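Long-range contacts in elongation factor G (Thermus thermophilus, PDB 2DY1), which binds GTP with magnesium and probably acts as a translation elongation factor GTPase that drives translocation on the ribosome: residues 162-166 / 179-183; 168-172 / 254-260. One frame throughout, in Å; residues are numbered along the deposited sequence.

Contact 1 (162-166 / 179-183); sequences PLYEG and KAYRY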
# COMPACT_ATOMS: atom_id res chain seq x y z
N PRO A 162 31.51 -1.22 -15.36
CA PRO A 162 31.24 -1.98 -16.58
C PRO A 162 32.43 -2.28 -17.46
O PRO A 162 33.33 -1.43 -17.63
CB PRO A 162 30.20 -1.12 -17.30
CG PRO A 162 30.55 0.28 -16.86
CD PRO A 162 30.99 0.16 -15.43
N LEU A 163 32.45 -3.49 -18.01
CA LEU A 163 33.49 -3.84 -18.97
C LEU A 163 32.89 -3.66 -20.35
O LEU A 163 31.85 -4.23 -20.67
CB LEU A 163 33.96 -5.29 -18.80
CG LEU A 163 35.02 -5.72 -19.80
CD1 LEU A 163 36.30 -4.93 -19.51
CD2 LEU A 163 35.30 -7.22 -19.68
N TYR A 164 33.52 -2.82 -21.18
CA TYR A 164 33.04 -2.59 -22.53
C TYR A 164 34.03 -3.10 -23.56
O TYR A 164 35.24 -3.15 -23.31
CB TYR A 164 32.87 -1.10 -22.81
CG TYR A 164 31.71 -0.45 -22.10
CD1 TYR A 164 30.41 -0.53 -22.63
CD2 TYR A 164 31.89 0.25 -20.92
CE1 TYR A 164 29.33 0.08 -21.98
CE2 TYR A 164 30.83 0.86 -20.28
CZ TYR A 164 29.56 0.78 -20.80
OH TYR A 164 28.50 1.42 -20.17
N GLU A 165 33.51 -3.47 -24.72
CA GLU A 165 34.34 -3.89 -25.85
C GLU A 165 33.72 -3.15 -27.03
O GLU A 165 32.58 -3.39 -27.41
CB GLU A 165 34.30 -5.41 -26.05
CG GLU A 165 35.13 -6.16 -25.03
CD GLU A 165 35.01 -7.67 -25.15
OE1 GLU A 165 34.24 -8.12 -26.02
OE2 GLU A 165 35.67 -8.38 -24.36
N GLY A 166 34.48 -2.21 -27.58
CA GLY A 166 33.99 -1.44 -28.71
C GLY A 166 32.61 -0.84 -28.49
O GLY A 166 31.75 -0.90 -29.37
N LYS A 179 40.13 -7.13 -11.26
CA LYS A 179 39.99 -8.20 -12.22
C LYS A 179 38.74 -7.94 -13.03
O LYS A 179 37.83 -7.26 -12.56
CB LYS A 179 39.91 -9.56 -11.52
CG LYS A 179 41.22 -9.95 -10.83
CD LYS A 179 41.20 -11.39 -10.36
CE LYS A 179 42.49 -11.73 -9.64
NZ LYS A 179 42.47 -13.12 -9.08
N ALA A 180 38.72 -8.46 -14.25
CA ALA A 180 37.58 -8.25 -15.11
C ALA A 180 37.07 -9.58 -15.65
O ALA A 180 37.82 -10.57 -15.74
CB ALA A 180 37.97 -7.33 -16.27
N TYR A 181 35.80 -9.60 -16.02
CA TYR A 181 35.16 -10.80 -16.53
C TYR A 181 34.22 -10.45 -17.66
O TYR A 181 33.42 -9.52 -17.53
CB TYR A 181 34.35 -11.47 -15.42
CG TYR A 181 35.18 -11.75 -14.19
CD1 TYR A 181 35.35 -10.77 -13.21
CD2 TYR A 181 35.89 -12.94 -14.07
CE1 TYR A 181 36.22 -10.98 -12.13
CE2 TYR A 181 36.76 -13.16 -13.00
CZ TYR A 181 36.92 -12.18 -12.04
OH TYR A 181 37.77 -12.42 -10.98
N ARG A 182 34.29 -11.19 -18.75
CA ARG A 182 33.41 -10.94 -19.88
C ARG A 182 32.44 -12.11 -20.01
O ARG A 182 32.75 -13.23 -19.61
CB ARG A 182 34.20 -10.76 -21.18
CG ARG A 182 34.81 -12.02 -21.73
CD ARG A 182 35.65 -11.73 -22.99
NE ARG A 182 34.93 -11.01 -24.05
CZ ARG A 182 34.11 -11.57 -24.94
NH1 ARG A 182 33.88 -12.88 -24.92
NH2 ARG A 182 33.52 -10.81 -25.85
N TYR A 183 31.28 -11.83 -20.57
CA TYR A 183 30.25 -12.85 -20.75
C TYR A 183 29.88 -13.06 -22.20
O TYR A 183 29.80 -12.12 -22.98
CB TYR A 183 28.98 -12.45 -19.98
CG TYR A 183 29.16 -12.47 -18.50
CD1 TYR A 183 29.88 -11.47 -17.85
CD2 TYR A 183 28.63 -13.52 -17.74
CE1 TYR A 183 30.07 -11.51 -16.47
CE2 TYR A 183 28.83 -13.57 -16.38
CZ TYR A 183 29.54 -12.57 -15.75
OH TYR A 183 29.70 -12.62 -14.39

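Contact 2 (168-172 / 254-260); sequences KWVGL and SGEREIG. With GTP (guanosine-5'-triphosphate), chain C.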
# COMPACT_ATOMS: atom_id res chain seq x y z
N LYS A 168 30.24 -1.86 -26.58
CA LYS A 168 29.24 -2.83 -26.14
C LYS A 168 29.52 -3.31 -24.72
O LYS A 168 30.66 -3.69 -24.41
CB LYS A 168 29.25 -4.02 -27.09
CG LYS A 168 28.29 -5.14 -26.71
CD LYS A 168 28.44 -6.30 -27.68
CE LYS A 168 27.51 -7.45 -27.34
NZ LYS A 168 27.81 -8.64 -28.20
N TRP A 169 28.50 -3.29 -23.87
CA TRP A 169 28.67 -3.77 -22.49
C TRP A 169 28.73 -5.29 -22.53
O TRP A 169 27.78 -5.94 -22.98
CB TRP A 169 27.49 -3.32 -21.64
CG TRP A 169 27.52 -3.88 -20.25
CD1 TRP A 169 28.60 -3.91 -19.40
CD2 TRP A 169 26.42 -4.45 -19.53
NE1 TRP A 169 28.23 -4.46 -18.19
CE2 TRP A 169 26.90 -4.80 -18.25
CE3 TRP A 169 25.08 -4.69 -19.85
CZ2 TRP A 169 26.08 -5.38 -17.28
CZ3 TRP A 169 24.26 -5.28 -18.89
CH2 TRP A 169 24.77 -5.61 -17.61
N VAL A 170 29.83 -5.85 -22.06
CA VAL A 170 30.04 -7.30 -22.08
C VAL A 170 30.38 -7.92 -20.74
O VAL A 170 30.47 -9.15 -20.64
CB VAL A 170 31.18 -7.71 -23.06
CG1 VAL A 170 30.85 -7.23 -24.46
CG2 VAL A 170 32.53 -7.12 -22.59
N GLY A 171 30.59 -7.11 -19.72
CA GLY A 171 30.97 -7.70 -18.46
C GLY A 171 31.18 -6.75 -17.30
O GLY A 171 30.67 -5.63 -17.27
N LEU A 172 31.97 -7.24 -16.34
CA LEU A 172 32.22 -6.52 -15.11
C LEU A 172 33.68 -6.38 -14.77
O LEU A 172 34.50 -7.25 -15.08
CB LEU A 172 31.61 -7.29 -13.92
CG LEU A 172 30.14 -7.69 -13.93
CD1 LEU A 172 29.79 -8.38 -12.61
CD2 LEU A 172 29.30 -6.44 -14.12
N SER A 254 22.46 -8.03 -15.15
CA SER A 254 21.30 -8.01 -16.04
C SER A 254 20.84 -9.45 -16.25
O SER A 254 21.62 -10.30 -16.65
CB SER A 254 21.64 -7.41 -17.39
OG SER A 254 20.61 -7.71 -18.33
N GLY A 255 19.56 -9.72 -15.98
CA GLY A 255 19.08 -11.07 -16.21
C GLY A 255 18.80 -11.29 -17.69
O GLY A 255 18.79 -12.42 -18.16
N GLU A 256 18.62 -10.20 -18.43
CA GLU A 256 18.31 -10.27 -19.86
C GLU A 256 19.57 -10.59 -20.65
O GLU A 256 19.55 -11.43 -21.54
CB GLU A 256 17.71 -8.95 -20.32
CG GLU A 256 17.10 -8.95 -21.70
CD GLU A 256 15.76 -9.66 -21.73
OE1 GLU A 256 14.97 -9.47 -20.77
OE2 GLU A 256 15.51 -10.41 -22.70
N ARG A 257 20.67 -9.93 -20.31
CA ARG A 257 21.95 -10.17 -20.99
C ARG A 257 22.75 -11.29 -20.30
O ARG A 257 23.81 -11.68 -20.78
CB ARG A 257 22.80 -8.89 -20.98
CG ARG A 257 22.18 -7.68 -21.63
CD ARG A 257 22.00 -7.91 -23.12
NE ARG A 257 23.26 -8.27 -23.74
CZ ARG A 257 23.38 -8.83 -24.94
NH1 ARG A 257 22.29 -9.09 -25.66
NH2 ARG A 257 24.58 -9.13 -25.43
N GLU A 258 22.23 -11.80 -19.18
CA GLU A 258 22.90 -12.82 -18.38
C GLU A 258 24.33 -12.41 -18.05
O GLU A 258 25.28 -13.17 -18.27
CB GLU A 258 22.89 -14.19 -19.08
CG GLU A 258 21.53 -14.89 -18.95
CD GLU A 258 21.26 -15.51 -17.57
OE1 GLU A 258 22.00 -15.23 -16.58
OE2 GLU A 258 20.27 -16.29 -17.50
N ILE A 259 24.47 -11.20 -17.52
CA ILE A 259 25.76 -10.67 -17.10
C ILE A 259 25.75 -10.43 -15.59
O ILE A 259 24.84 -9.77 -15.07
CB ILE A 259 26.07 -9.33 -17.82
CG1 ILE A 259 26.36 -9.59 -19.30
CG2 ILE A 259 27.28 -8.64 -17.14
CD1 ILE A 259 26.51 -8.28 -20.12
N GLY A 260 26.74 -10.98 -14.89
CA GLY A 260 26.88 -10.75 -13.45
C GLY A 260 25.86 -11.35 -12.51
O GLY A 260 25.77 -10.93 -11.37
PG GTP C . 7.66 -4.93 -12.17
O1G GTP C . 6.41 -4.54 -13.11
O2G GTP C . 7.39 -6.37 -11.52
O3G GTP C . 7.97 -3.90 -11.16
O3B GTP C . 8.84 -5.10 -13.25
PB GTP C . 10.24 -5.83 -12.98
O1B GTP C . 11.11 -4.92 -12.20
O2B GTP C . 9.99 -7.18 -12.42
O3A GTP C . 10.87 -5.88 -14.45
PA GTP C . 10.74 -7.13 -15.44
O1A GTP C . 11.68 -8.19 -15.02
O2A GTP C . 9.30 -7.47 -15.59
O5' GTP C . 11.28 -6.54 -16.83
C5' GTP C . 10.46 -5.61 -17.55
C4' GTP C . 10.98 -5.46 -18.98
O4' GTP C . 12.38 -5.13 -18.88
C3' GTP C . 10.91 -6.81 -19.71
O3' GTP C . 10.71 -6.57 -21.10
C2' GTP C . 12.30 -7.40 -19.46
O2' GTP C . 12.63 -8.27 -20.54
C1' GTP C . 13.13 -6.12 -19.60
N9 GTP C . 14.47 -6.24 -19.00
C8 GTP C . 14.75 -6.63 -17.75
N7 GTP C . 16.05 -6.49 -17.52
C5 GTP C . 16.62 -6.02 -18.62
C6 GTP C . 17.92 -5.68 -18.97
O6 GTP C . 18.84 -5.75 -18.15
N1 GTP C . 18.18 -5.22 -20.27
C2 GTP C . 17.13 -5.10 -21.18
N2 GTP C . 17.36 -4.66 -22.42
N3 GTP C . 15.88 -5.43 -20.81
C4 GTP C . 15.61 -5.87 -19.58
O HOH W 1 27.06 -8.51 -24.11

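Contact 1 (162-166 / 179-183)
Glu165 and Arg182 meet with their side chains crossing at about a right angle, yet their flat ends lie almost in one plane, carboxylate and guanidinium only 8° apart. Arg182 offers its side edge: NE gives a hydrogen bond to Glu165 OE2 at 2.7 Å, and NH2 gives a nearly straight one to Glu165 OE1 at 2.8 Å. Each oxygen uses its syn lone pair, so this is a two-bonded salt bridge that should resist rotation of either group. The arginine chain gets there by a bend at chi3 (-54°), which turns the guanidinium edge onto the acid. Deeper in, Leu163 carries CG anti to its own backbone N (chi1 178°) and sends CD2 across to the other strand. That methyl lies against the backbone carbonyl Tyr181 O at 3.7 Å. Leu163 CD2 also meets Ala180 CB as an apolar pair, 4.3 Å away. Arg182 NH1 has a second acidic partner in Glu184. The two are next-but-one strands in the mixed sheet of the GTP-binding domain, away from the nucleotide site; their side chains reach across strand 168-174, which is hydrogen-bonded to both, with Val170 packed against Leu163 and Glu165, while Ala191 of strand 187-191 also touches Leu163.

Contact 2 (168-172 / 254-260)
The striking feature is a methyl group set almost squarely over an indole: Ile259 CD1 stands 3.7 Å from the centroid of the Trp169 six-membered ring, only 5° off its normal, in a CH-pi contact. The two side chains come from opposite directions, and Ile259 CG2 adds a second touch, 3.5 Å from Trp169 CZ2. The edge of the same ring meets Ser254, whose CB lies near the ring plane at 3.6 Å from Trp169 CH2. Trp169 reaches the loop because its CG is anti to the backbone N (chi1 174°), and its NE1 makes a weak hydrogen bond back to Gly171 O. With an alanine in place of Trp169, Ile259 CD1 is likely to lose the aromatic face it rests on and Ser254 CB its neighbour at the ring edge, opening a gap behind the nucleotide-binding loop. Farther along, Leu172 CD1 packs 3.8 Å from Gly260 CA, at the N-cap of helix 261-271. At the other end, one water bridges Trp169 O and Arg257 NH2, accepting from the arginine in its guanidinium plane. Lys168 NZ is also near, 4.3 Å from Arg257 NH2, a like-charged pair that may be eased by Asp137 beside Arg257. Ser254 and Glu256 hold GTP from this loop. Ser254 OG gives a hydrogen bond to GTP O6 at 2.6 Å and accepts one from Arg257 N in an ST motif, while Glu256 OE1 takes the ribose O2' hydroxyl. The chemistry is thus divided: Trp169 meets Ser254 through carbon alone, leaving the hydroxyl to read the guanine oxygen, with the Arg257 amide helping to fix its direction.

Contacts 1 and 2 lie with their centres about 9 Å apart in the GTP-binding domain, and their segments alternate along the chain: 162-166, 168-172, 179-183, then 254-260. Strand 168-174 joins them: it supplies one side of contact 2 and is the strand that the two partners of contact 1 flank. Tyr183 N to Val170 O and Tyr181 N to Leu172 O, both 2.8 Å, are probable hydrogen bonds between the two, and the Tyr183 ring also packs on the 254-260 loop. Packing is therefore continuous from the salt-bridged strands of contact 1 to the loop that holds the guanine and ribose.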